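GARP domain-containing protein (Trypanosoma brucei brucei TREU927, PDB 6XZ6) serves as a trypanosome receptor for the host complement regulator factor H, and increases transmission of the parasite to tsetse flies. Local coordinates at residues A[24-29]-A[179-184]. Numbering follows the deposited sequence.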
loop_
_atom_site.group_PDB
_atom_site.type_symbol
_atom_site.label_atom_id
_atom_site.label_comp_id
_atom_site.label_asym_id
_atom_site.label_seq_id
_atom_site.Cartn_x
_atom_site.Cartn_y
_atom_site.Cartn_z
ATOM N N ARG A 24 -5.162 -3.059 -5.666
ATOM C CA ARG A 24 -5.932 -1.902 -6.128
ATOM C C ARG A 24 -6.303 -0.976 -4.961
ATOM O O ARG A 24 -6.433 0.225 -5.169
ATOM C CB ARG A 24 -7.174 -2.365 -6.884
ATOM C CG ARG A 24 -6.821 -3.170 -8.114
ATOM C CD ARG A 24 -8.022 -3.921 -8.593
ATOM N NE ARG A 24 -7.739 -4.761 -9.758
ATOM C CZ ARG A 24 -8.504 -5.771 -10.157
ATOM N NH1 ARG A 24 -9.594 -6.106 -9.471
ATOM N NH2 ARG A 24 -8.172 -6.475 -11.220
ATOM N N LYS A 25 -6.444 -1.530 -3.734
ATOM C CA LYS A 25 -6.741 -0.799 -2.501
ATOM C C LYS A 25 -5.545 -0.062 -1.960
ATOM O O LYS A 25 -5.733 1.058 -1.504
ATOM C CB LYS A 25 -7.360 -1.710 -1.416
ATOM C CG LYS A 25 -7.843 -1.019 -0.128
ATOM C CD LYS A 25 -8.874 0.087 -0.397
ATOM C CE LYS A 25 -9.580 0.556 0.834
ATOM N NZ LYS A 25 -10.162 1.909 0.630
ATOM N N LEU A 26 -4.332 -0.660 -1.986
ATOM C CA LEU A 26 -3.098 -0.016 -1.480
ATOM C C LEU A 26 -2.897 1.457 -1.910
ATOM O O LEU A 26 -2.593 2.241 -1.017
ATOM C CB LEU A 26 -1.805 -0.803 -1.782
ATOM C CG LEU A 26 -1.438 -1.964 -0.862
ATOM C CD1 LEU A 26 -0.091 -2.567 -1.272
ATOM C CD2 LEU A 26 -1.391 -1.542 0.586
ATOM N N PRO A 27 -3.021 1.891 -3.194
ATOM C CA PRO A 27 -2.769 3.312 -3.512
ATOM C C PRO A 27 -3.810 4.284 -2.938
ATOM O O PRO A 27 -3.516 5.474 -2.722
ATOM C CB PRO A 27 -2.793 3.346 -5.041
ATOM C CG PRO A 27 -2.775 1.996 -5.489
ATOM C CD PRO A 27 -3.340 1.142 -4.419
ATOM N N LEU A 28 -5.035 3.782 -2.715
ATOM C CA LEU A 28 -6.144 4.548 -2.158
ATOM C C LEU A 28 -5.902 4.741 -0.653
ATOM O O LEU A 28 -6.070 5.827 -0.128
ATOM C CB LEU A 28 -7.474 3.823 -2.423
ATOM C CG LEU A 28 -7.695 3.158 -3.799
ATOM C CD1 LEU A 28 -8.981 2.333 -3.793
ATOM C CD2 LEU A 28 -7.738 4.174 -4.906
ATOM N N LEU A 29 -5.441 3.702 0.014
ATOM C CA LEU A 29 -5.064 3.654 1.420
ATOM C C LEU A 29 -3.852 4.579 1.691
ATOM O O LEU A 29 -3.935 5.399 2.592
ATOM C CB LEU A 29 -4.709 2.196 1.712
ATOM C CG LEU A 29 -4.534 1.752 3.124
ATOM C CD1 LEU A 29 -4.950 0.295 3.257
ATOM C CD2 LEU A 29 -3.085 1.914 3.553
ATOM N N ASN A 179 5.702 -5.076 5.973
ATOM C CA ASN A 179 6.482 -4.306 6.958
ATOM C C ASN A 179 6.398 -2.794 6.694
ATOM O O ASN A 179 6.315 -2.005 7.632
ATOM C CB ASN A 179 7.953 -4.777 7.032
ATOM C CG ASN A 179 8.125 -6.190 7.553
ATOM O OD1 ASN A 179 7.379 -6.666 8.427
ATOM N ND2 ASN A 179 9.120 -6.901 7.030
ATOM N N LYS A 180 6.434 -2.395 5.427
ATOM C CA LYS A 180 6.332 -1.002 5.031
ATOM C C LYS A 180 4.931 -0.457 5.370
ATOM O O LYS A 180 4.807 0.688 5.784
ATOM C CB LYS A 180 6.642 -0.855 3.534
ATOM C CG LYS A 180 7.987 -0.234 3.260
ATOM C CD LYS A 180 9.009 -1.200 2.745
ATOM C CE LYS A 180 10.383 -0.571 2.711
ATOM N NZ LYS A 180 11.433 -1.559 2.357
ATOM N N LEU A 181 3.890 -1.287 5.236
ATOM C CA LEU A 181 2.516 -0.920 5.558
ATOM C C LEU A 181 2.347 -0.754 7.066
ATOM O O LEU A 181 1.656 0.160 7.477
ATOM C CB LEU A 181 1.530 -1.952 4.961
ATOM C CG LEU A 181 0.021 -1.712 5.122
ATOM C CD1 LEU A 181 -0.410 -0.338 4.588
ATOM C CD2 LEU A 181 -0.751 -2.781 4.415
ATOM N N GLU A 182 3.041 -1.568 7.879
ATOM C CA GLU A 182 3.040 -1.509 9.346
ATOM C C GLU A 182 3.729 -0.230 9.825
ATOM O O GLU A 182 3.234 0.425 10.735
ATOM C CB GLU A 182 3.771 -2.731 9.907
ATOM C CG GLU A 182 3.395 -3.099 11.337
ATOM C CD GLU A 182 4.140 -4.292 11.923
ATOM O OE1 GLU A 182 4.628 -5.155 11.153
ATOM O OE2 GLU A 182 4.228 -4.362 13.171
ATOM N N GLU A 183 4.853 0.132 9.194
ATOM C CA GLU A 183 5.610 1.349 9.454
ATOM C C GLU A 183 4.867 2.575 8.948
ATOM O O GLU A 183 5.080 3.647 9.500
ATOM C CB GLU A 183 6.995 1.285 8.795
ATOM C CG GLU A 183 7.979 0.349 9.474
ATOM C CD GLU A 183 9.275 0.156 8.714
ATOM O OE1 GLU A 183 10.354 0.345 9.325
ATOM O OE2 GLU A 183 9.221 -0.188 7.511
ATOM N N LEU A 184 4.015 2.447 7.894
ATOM C CA LEU A 184 3.217 3.576 7.365
ATOM C C LEU A 184 2.171 3.959 8.414
ATOM O O LEU A 184 1.874 5.139 8.589
ATOM C CB LEU A 184 2.518 3.238 6.009
ATOM C CG LEU A 184 1.581 4.324 5.386
ATOM C CD1 LEU A 184 2.367 5.358 4.655
ATOM C CD2 LEU A 184 0.606 3.723 4.402
#
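Leu26 and Leu181 lie level with each other on two helical segments that run nearly parallel, 25° apart, with axes that come no closer than 12.9 Å. The wide spacing leaves the joining to leucine methyls. Leu181 meets two leucines, one with each methyl: its CD1 meets CD2 of Leu29 at 3.6 Å, the two side chains roughly perpendicular to one another, while its CD2 reaches CD2 of Leu26 at 4.1 Å. Leu181 holds CG anti to the backbone N (chi1 -177°), which extends the side chain toward helix 4-61. Leu29 also meets two leucines, but with a single methyl: its CD2 touches Leu184 CD2 at 4.2 Å as well, and there the side chains lie alongside with opposed directions. Leu26 sets off along the flank of its helix, and its end then comes round to the partner. All four leucines are buried and the contact is purely apolar. Pro27, with no N-H to give, interrupts the helical bonding and kinks the helix; Leu28 N makes only a weak bond to Lys25 O. This is core packing between the long helices 4-61 and 165-208 of an elongated helical bundle; helix 67-125 packs against both, with Phe107 touching Leu26 and Phe100 touching Lys180 and Glu183.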